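Local coordinates for protein peroxin 22 (Pichia angusta, PDB 5NKZ) that probably takes part in peroxisome biogenesis and, through its soluble domain, forms a complex with the ubiquitin-conjugating enzyme Pex4p, at residues C[30-35]-C[99-104]; C[38-43]-C[125-130]; C[59-64]-C[82-87]. One frame throughout, in Å; residues are numbered along the deposited sequence.

Contact 1 (C[30-35]-C[99-104]); sequences QSVSLV and SNINLI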
# COMPACT_ATOMS: atom_id res chain seq x y z
N GLN C 30 -19.25 5.67 2.78
CA GLN C 30 -20.26 4.81 2.15
C GLN C 30 -19.55 3.96 1.08
O GLN C 30 -19.73 4.20 -0.12
CB GLN C 30 -21.37 5.74 1.53
CG GLN C 30 -22.58 5.11 0.81
CD GLN C 30 -23.04 5.89 -0.44
OE1 GLN C 30 -23.90 5.45 -1.22
NE2 GLN C 30 -22.45 7.06 -0.64
N SER C 31 -18.72 2.99 1.48
CA SER C 31 -17.64 2.43 0.56
C SER C 31 -18.12 1.55 -0.59
O SER C 31 -18.69 0.53 -0.33
CB SER C 31 -16.64 1.60 1.38
OG SER C 31 -15.80 2.44 2.15
N VAL C 32 -17.88 1.93 -1.84
CA VAL C 32 -18.40 1.17 -2.96
C VAL C 32 -17.30 0.93 -4.00
O VAL C 32 -16.56 1.87 -4.37
CB VAL C 32 -19.62 1.90 -3.64
CG1 VAL C 32 -20.22 1.09 -4.81
CG2 VAL C 32 -20.65 2.31 -2.59
N SER C 33 -17.20 -0.32 -4.44
CA SER C 33 -16.35 -0.67 -5.57
C SER C 33 -17.23 -0.83 -6.80
O SER C 33 -18.18 -1.62 -6.79
CB SER C 33 -15.54 -1.97 -5.31
OG SER C 33 -14.47 -1.77 -4.38
N LEU C 34 -16.92 -0.11 -7.86
CA LEU C 34 -17.76 -0.17 -9.04
C LEU C 34 -17.00 -0.72 -10.21
O LEU C 34 -16.05 -0.08 -10.65
CB LEU C 34 -18.25 1.26 -9.36
CG LEU C 34 -19.14 1.48 -10.60
CD1 LEU C 34 -20.33 0.53 -10.57
CD2 LEU C 34 -19.55 2.94 -10.66
N VAL C 35 -17.38 -1.88 -10.72
CA VAL C 35 -16.64 -2.40 -11.87
C VAL C 35 -17.46 -2.19 -13.11
O VAL C 35 -18.61 -2.67 -13.21
CB VAL C 35 -16.05 -3.87 -11.72
CG1 VAL C 35 -15.89 -4.25 -10.25
CG2 VAL C 35 -16.85 -4.95 -12.47
N SER C 99 -14.41 -3.16 -0.39
CA SER C 99 -15.43 -2.16 -0.17
C SER C 99 -16.68 -2.80 0.45
O SER C 99 -16.95 -3.98 0.26
CB SER C 99 -15.76 -1.44 -1.47
OG SER C 99 -14.68 -0.62 -1.85
N ASN C 100 -17.40 -2.01 1.24
CA ASN C 100 -18.68 -2.40 1.84
C ASN C 100 -19.71 -2.85 0.80
O ASN C 100 -20.50 -3.75 1.08
CB ASN C 100 -19.32 -1.24 2.60
CG ASN C 100 -18.55 -0.84 3.86
OD1 ASN C 100 -17.34 -0.76 3.87
ND2 ASN C 100 -19.28 -0.59 4.91
N ILE C 101 -19.74 -2.18 -0.37
CA ILE C 101 -20.68 -2.47 -1.46
C ILE C 101 -19.91 -2.81 -2.73
O ILE C 101 -18.96 -2.11 -3.08
CB ILE C 101 -21.68 -1.29 -1.70
CG1 ILE C 101 -22.51 -0.99 -0.41
CG2 ILE C 101 -22.63 -1.59 -2.86
CD1 ILE C 101 -22.47 0.46 0.06
N ASN C 102 -20.33 -3.84 -3.43
CA ASN C 102 -19.54 -4.28 -4.56
C ASN C 102 -20.48 -4.45 -5.72
O ASN C 102 -21.29 -5.36 -5.72
CB ASN C 102 -18.72 -5.57 -4.24
CG ASN C 102 -17.57 -5.33 -3.25
OD1 ASN C 102 -16.46 -4.93 -3.64
ND2 ASN C 102 -17.84 -5.57 -1.96
N LEU C 103 -20.40 -3.54 -6.67
CA LEU C 103 -21.26 -3.54 -7.84
C LEU C 103 -20.50 -4.03 -9.04
O LEU C 103 -19.48 -3.43 -9.43
CB LEU C 103 -21.76 -2.15 -8.15
CG LEU C 103 -22.40 -1.42 -6.99
CD1 LEU C 103 -22.63 0.01 -7.46
CD2 LEU C 103 -23.68 -2.14 -6.56
N ILE C 104 -21.03 -5.09 -9.65
CA ILE C 104 -20.38 -5.77 -10.75
C ILE C 104 -21.40 -6.66 -11.45
O ILE C 104 -22.07 -7.46 -10.78
CB ILE C 104 -19.15 -6.60 -10.21
CG1 ILE C 104 -18.69 -7.65 -11.24
CG2 ILE C 104 -19.45 -7.26 -8.85
CD1 ILE C 104 -17.28 -8.19 -11.05
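S31, S33 and V35 exchange four backbone hydrogen bonds with I101 and L103, the pattern of adjacent parallel strands. I101 N gives to S31 O, S33 N to I101 O, L103 N to S33 O and V35 N to L103 O, each at 2.9 Å. Strands 32-35 and 101-103 run only 8° from parallel, and V32 pairs with I101, S33 with N102 and L34 with L103. Within the Rossmann-like parallel sheet these are neighbouring strands, although two other strands of the sheet lie between them in sequence.

Apolar packing fills the face bearing V32, L34, I101 and L103. V32 divides its two methyls: CG2 meets I101 CD1 at 3.7 Å, while CG1, anti to the backbone N (chi1 -178°), turns to L103 CD1. The end of L34 leans to the neighbouring strand, CD1 3.9 Å from L103 CB. Branched residues suit such a face because one side chain can touch two neighbours.

Polar contacts gather on the S33 side, under helix 87-97. S33 OG and S99 OG share a hydrogen bond of 2.8 Å, and serine is small enough to fit below L94 and L97. N102 ND2 reaches back to S99 O at 2.9 Å, lying well above the plane of that carbonyl, and also bonds D122 O; its OD1 rests beside S33 CB. Further along this side, V35 CG2 lies against I104 CG1.

The chemistry thus differs by face: one side is aliphatic, while the other mixes hydroxyls and an amide, which tie the turn before strand 101-103 to the sheet, with V35 and I104 at the strand's far end.

Contact 2 (C[38-43]-C[125-130]); sequences QKDLDF and LTNVHE
D40 and N127, like F43 and V128, keep their backbones well apart, with D40 CA 7.1 Å from N127 CA, and no backbone hydrogen bond joins the two short 3-10 segments 40-43 and 127-128. Side chains bridge the interval. The polar link runs from N127 ND2 to D40 OD1, a hydrogen bond of 2.8 Å. The amide nitrogen comes down on the carboxylate from above, 52° out of its plane, and the two flat groups stand 82° apart, nearly perpendicular. N127 CG is anti to its backbone N (chi1 167°), which carries CG out from its own turn toward D40.

Aspartate suits this buried place because its two oxygens can serve several donors: OD1 also bonds T105 OG1, and OD2 bonds T37 OG1. The carboxylate of D40 therefore gathers loops at one end of the parallel, Rossmann-like sheet. Segment 38-43 follows strand 32-36, segment 125-130 follows strand 124-125, and T105 comes just after strand 101-103, which lies between those two in the sheet.

F43 closes the more exposed side. Its CZ touches V128 CG1 at 3.8 Å, and V128 CA lies over one face of the ring, so the phenyl gives the short valine a broad apolar neighbour. N127 ND2 approaches the same ring obliquely, 3.8 Å from CD2, with the amide almost perpendicular to the phenyl plane. D40 O sits at the ring edge, in plane; that carbonyl also receives F43 N in a 2.9 Å hydrogen bond of the 3-10 turn. On the other segment E130 N bonds N127 O at 3.0 Å, and the aliphatic CG of E130 comes to 4.3 Å from F43 O.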
# COMPACT_ATOMS: atom_id res chain seq x y z
N GLN C 38 -17.37 -2.08 -20.70
CA GLN C 38 -18.01 -1.41 -21.84
C GLN C 38 -19.52 -1.19 -21.69
O GLN C 38 -19.99 -0.06 -21.77
CB GLN C 38 -17.73 -2.23 -23.10
CG GLN C 38 -16.41 -1.89 -23.74
CD GLN C 38 -16.53 -0.98 -24.95
OE1 GLN C 38 -17.45 -0.14 -25.05
NE2 GLN C 38 -15.59 -1.13 -25.89
N LYS C 39 -20.26 -2.24 -21.38
CA LYS C 39 -21.71 -2.20 -21.32
C LYS C 39 -22.13 -1.48 -20.07
O LYS C 39 -22.88 -0.54 -20.13
CB LYS C 39 -22.32 -3.60 -21.34
CG LYS C 39 -22.12 -4.33 -22.68
CD LYS C 39 -20.74 -5.01 -22.82
CE LYS C 39 -20.74 -6.33 -23.59
NZ LYS C 39 -19.88 -7.32 -22.87
N ASP C 40 -21.60 -1.87 -18.93
CA ASP C 40 -21.96 -1.21 -17.66
C ASP C 40 -21.80 0.32 -17.69
O ASP C 40 -22.49 1.03 -16.99
CB ASP C 40 -21.12 -1.80 -16.54
CG ASP C 40 -21.50 -3.24 -16.23
OD1 ASP C 40 -22.72 -3.52 -16.07
OD2 ASP C 40 -20.58 -4.09 -16.14
N LEU C 41 -20.89 0.78 -18.53
CA LEU C 41 -20.49 2.19 -18.69
C LEU C 41 -21.60 3.23 -18.87
O LEU C 41 -21.40 4.40 -18.55
CB LEU C 41 -19.53 2.27 -19.89
CG LEU C 41 -18.41 3.29 -19.95
CD1 LEU C 41 -17.16 2.67 -20.56
CD2 LEU C 41 -18.86 4.49 -20.77
N ASP C 42 -22.76 2.85 -19.41
CA ASP C 42 -23.85 3.83 -19.54
C ASP C 42 -24.52 4.10 -18.20
O ASP C 42 -25.03 5.21 -18.02
CB ASP C 42 -24.81 3.63 -20.75
CG ASP C 42 -25.35 2.23 -20.87
OD1 ASP C 42 -25.69 1.63 -19.83
OD2 ASP C 42 -25.43 1.75 -22.03
N PHE C 43 -24.46 3.17 -17.24
CA PHE C 43 -24.87 3.46 -15.85
C PHE C 43 -23.89 4.34 -15.07
O PHE C 43 -24.06 4.51 -13.88
CB PHE C 43 -25.06 2.19 -15.04
CG PHE C 43 -26.18 1.32 -15.51
CD1 PHE C 43 -27.47 1.61 -15.13
CD2 PHE C 43 -25.94 0.15 -16.28
CE1 PHE C 43 -28.51 0.79 -15.52
CE2 PHE C 43 -26.99 -0.66 -16.68
CZ PHE C 43 -28.28 -0.35 -16.30
N LEU C 125 -23.82 -6.70 -5.31
CA LEU C 125 -25.06 -6.67 -6.08
C LEU C 125 -24.68 -6.40 -7.54
O LEU C 125 -23.67 -5.71 -7.82
CB LEU C 125 -26.06 -5.62 -5.54
CG LEU C 125 -27.13 -6.08 -4.51
CD1 LEU C 125 -27.65 -7.49 -4.82
CD2 LEU C 125 -26.71 -5.94 -3.05
N THR C 126 -25.50 -6.92 -8.45
CA THR C 126 -25.40 -6.60 -9.88
C THR C 126 -25.37 -5.06 -10.08
O THR C 126 -25.98 -4.29 -9.32
CB THR C 126 -26.49 -7.29 -10.74
OG1 THR C 126 -26.26 -7.02 -12.12
CG2 THR C 126 -27.96 -6.88 -10.36
N ASN C 127 -24.58 -4.65 -11.05
CA ASN C 127 -24.26 -3.24 -11.25
C ASN C 127 -25.48 -2.35 -11.55
O ASN C 127 -25.46 -1.13 -11.29
CB ASN C 127 -23.22 -3.15 -12.36
CG ASN C 127 -23.05 -1.76 -12.86
OD1 ASN C 127 -22.77 -0.85 -12.08
ND2 ASN C 127 -23.29 -1.56 -14.15
N VAL C 128 -26.55 -2.96 -12.06
CA VAL C 128 -27.81 -2.27 -12.37
C VAL C 128 -28.38 -1.50 -11.14
O VAL C 128 -28.99 -0.44 -11.28
CB VAL C 128 -28.88 -3.24 -12.97
CG1 VAL C 128 -29.99 -2.43 -13.62
CG2 VAL C 128 -28.29 -4.23 -13.99
N HIS C 129 -28.13 -2.01 -9.92
CA HIS C 129 -28.60 -1.38 -8.68
C HIS C 129 -27.66 -0.33 -8.15
O HIS C 129 -27.66 -0.04 -6.95
CB HIS C 129 -28.92 -2.45 -7.61
CG HIS C 129 -30.18 -3.22 -7.91
ND1 HIS C 129 -31.44 -2.68 -7.74
CD2 HIS C 129 -30.37 -4.45 -8.46
CE1 HIS C 129 -32.35 -3.55 -8.14
NE2 HIS C 129 -31.72 -4.63 -8.59
N GLU C 130 -26.92 0.32 -9.04
CA GLU C 130 -26.20 1.53 -8.69
C GLU C 130 -27.04 2.52 -7.84
O GLU C 130 -26.64 2.93 -6.76
CB GLU C 130 -25.72 2.20 -9.99
CG GLU C 130 -25.18 3.62 -9.81
CD GLU C 130 -24.16 3.71 -8.69
OE1 GLU C 130 -23.28 2.81 -8.74
OE2 GLU C 130 -24.28 4.58 -7.74

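Contact 3 (C[59-64]-C[82-87]); sequences LHPSVD and IQVRTE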
# COMPACT_ATOMS: atom_id res chain seq x y z
N LEU C 59 -11.97 -0.56 -14.05
CA LEU C 59 -12.27 -0.77 -15.47
C LEU C 59 -11.85 -2.15 -15.96
O LEU C 59 -10.72 -2.60 -15.71
CB LEU C 59 -11.63 0.31 -16.35
CG LEU C 59 -11.89 1.73 -15.84
CD1 LEU C 59 -10.88 2.68 -16.46
CD2 LEU C 59 -13.33 2.18 -16.08
N HIS C 60 -12.77 -2.81 -16.65
CA HIS C 60 -12.48 -3.98 -17.47
C HIS C 60 -11.30 -3.66 -18.39
O HIS C 60 -11.05 -2.48 -18.68
CB HIS C 60 -13.72 -4.30 -18.31
CG HIS C 60 -13.85 -5.72 -18.74
ND1 HIS C 60 -13.83 -6.09 -20.07
CD2 HIS C 60 -14.07 -6.85 -18.03
CE1 HIS C 60 -13.99 -7.40 -20.16
NE2 HIS C 60 -14.13 -7.89 -18.94
N PRO C 61 -10.55 -4.69 -18.83
CA PRO C 61 -9.54 -4.47 -19.87
C PRO C 61 -10.11 -3.78 -21.11
O PRO C 61 -9.42 -2.97 -21.72
CB PRO C 61 -9.08 -5.89 -20.23
CG PRO C 61 -9.40 -6.72 -19.05
CD PRO C 61 -10.55 -6.08 -18.35
N SER C 62 -11.36 -4.10 -21.46
CA SER C 62 -12.05 -3.50 -22.63
C SER C 62 -12.10 -1.98 -22.58
O SER C 62 -12.09 -1.35 -23.63
CB SER C 62 -13.49 -4.00 -22.75
OG SER C 62 -14.33 -3.30 -21.84
N VAL C 63 -12.18 -1.42 -21.38
CA VAL C 63 -12.25 0.03 -21.18
C VAL C 63 -10.88 0.62 -20.86
O VAL C 63 -10.33 0.35 -19.79
CB VAL C 63 -13.22 0.38 -20.02
CG1 VAL C 63 -13.34 1.88 -19.84
CG2 VAL C 63 -14.57 -0.29 -20.25
N ASP C 64 -10.36 1.45 -21.76
CA ASP C 64 -9.12 2.19 -21.53
C ASP C 64 -9.31 3.30 -20.49
O ASP C 64 -10.27 4.06 -20.54
CB ASP C 64 -8.60 2.82 -22.82
CG ASP C 64 -7.32 3.64 -22.60
OD1 ASP C 64 -6.23 3.03 -22.52
OD2 ASP C 64 -7.41 4.89 -22.49
N ILE C 82 -9.23 2.42 -11.45
CA ILE C 82 -8.19 1.38 -11.49
C ILE C 82 -8.26 0.55 -12.77
O ILE C 82 -9.17 -0.24 -12.98
CB ILE C 82 -8.27 0.51 -10.21
CG1 ILE C 82 -7.69 1.29 -9.02
CG2 ILE C 82 -7.49 -0.77 -10.37
CD1 ILE C 82 -8.31 0.90 -7.69
N GLN C 83 -7.28 0.77 -13.64
CA GLN C 83 -7.16 0.04 -14.90
C GLN C 83 -6.64 -1.35 -14.62
O GLN C 83 -5.54 -1.51 -14.13
CB GLN C 83 -6.17 0.73 -15.86
CG GLN C 83 -6.01 0.03 -17.21
CD GLN C 83 -7.31 -0.02 -17.95
OE1 GLN C 83 -7.67 0.94 -18.59
NE2 GLN C 83 -8.04 -1.11 -17.84
N VAL C 84 -7.44 -2.34 -14.97
CA VAL C 84 -7.11 -3.73 -14.85
C VAL C 84 -6.88 -4.24 -16.28
O VAL C 84 -7.43 -3.68 -17.23
CB VAL C 84 -8.24 -4.44 -14.09
CG1 VAL C 84 -8.66 -5.76 -14.74
CG2 VAL C 84 -7.89 -4.59 -12.62
N ARG C 85 -6.07 -5.29 -16.41
CA ARG C 85 -5.67 -5.88 -17.69
C ARG C 85 -6.15 -7.30 -17.97
O ARG C 85 -6.16 -7.70 -19.15
CB ARG C 85 -4.15 -5.78 -17.89
CG ARG C 85 -3.74 -4.38 -18.38
CD ARG C 85 -2.36 -4.23 -19.04
NE ARG C 85 -2.50 -3.38 -20.24
CZ ARG C 85 -2.86 -2.09 -20.23
NH1 ARG C 85 -3.07 -1.43 -19.09
NH2 ARG C 85 -3.01 -1.44 -21.39
N THR C 86 -6.55 -8.05 -16.93
CA THR C 86 -7.22 -9.36 -17.10
C THR C 86 -8.52 -9.39 -16.28
O THR C 86 -8.58 -8.78 -15.21
CB THR C 86 -6.32 -10.57 -16.65
OG1 THR C 86 -6.36 -10.73 -15.22
CG2 THR C 86 -4.85 -10.39 -17.11
N GLU C 87 -9.53 -10.11 -16.74
CA GLU C 87 -10.73 -10.27 -15.93
C GLU C 87 -10.47 -10.81 -14.51
O GLU C 87 -11.05 -10.31 -13.54
CB GLU C 87 -11.74 -11.16 -16.65
CG GLU C 87 -12.47 -10.39 -17.73
CD GLU C 87 -13.58 -11.19 -18.37
OE1 GLU C 87 -14.41 -10.56 -19.07
OE2 GLU C 87 -13.62 -12.42 -18.19
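H60 presents its ring edge to E87, whose OE1 lies within 1° of the imidazole plane, with S62 CB also at the edge and P61 CD over one face, toward the rim. NE2 gives a 2.7 Å hydrogen bond to the anti lone pair of E87 OE1, the ring and carboxylate planes 58° apart. Histidine fits because its in-plane N-H can meet the carboxylate while a ring face packs on proline; E87 is further held by E110 N and M111 N. An alanine here would remove the ring, and is likely to leave E87 without its imidazole mate and open a gap beside P61.

These loops follow strands 55-59 and 81-83, joined through helix 65-71 in a beta-alpha-beta crossover. L59 and Q83 form a parallel bridge, L59 N giving to I82 O at 3.0 Å. In Q83, chi2 (61°) bends CD back; NE2 bonds V84 O of its own segment at 2.7 Å and, across the contact only weakly, H60 O at 3.4 Å and V63 O at 3.3 Å. P61 CG packs on R85 O at 3.4 Å. Beyond this pairing, the backbone nitrogens of Q83 and R85 hydrogen-bond acidic side chains of the Pex4p chain.

Contact 1 is the core of the sheet, its strand pair mostly buried and held by regular backbone bonds and aliphatic packing. Contact 2 lies in loops after the strands, a single side-chain bond at its buried polar centre (D40, N127) and an exposed edge at F43 and V128. Contact 3, partly buried, joins a last piece of strand pairing to side-chain bonds at strand ends and the loops that follow. Contacts 1 and 2 share strand neighbours: N102 O and I104 N probably bond L125. Contact 3, about 16 Å from contact 1 between centres, touches contact 2 where Q38 and L41 meet S62 and V63. Contact 3 meets the Pex4p chain with several residues, contact 1 only at S31, contact 2 not at all.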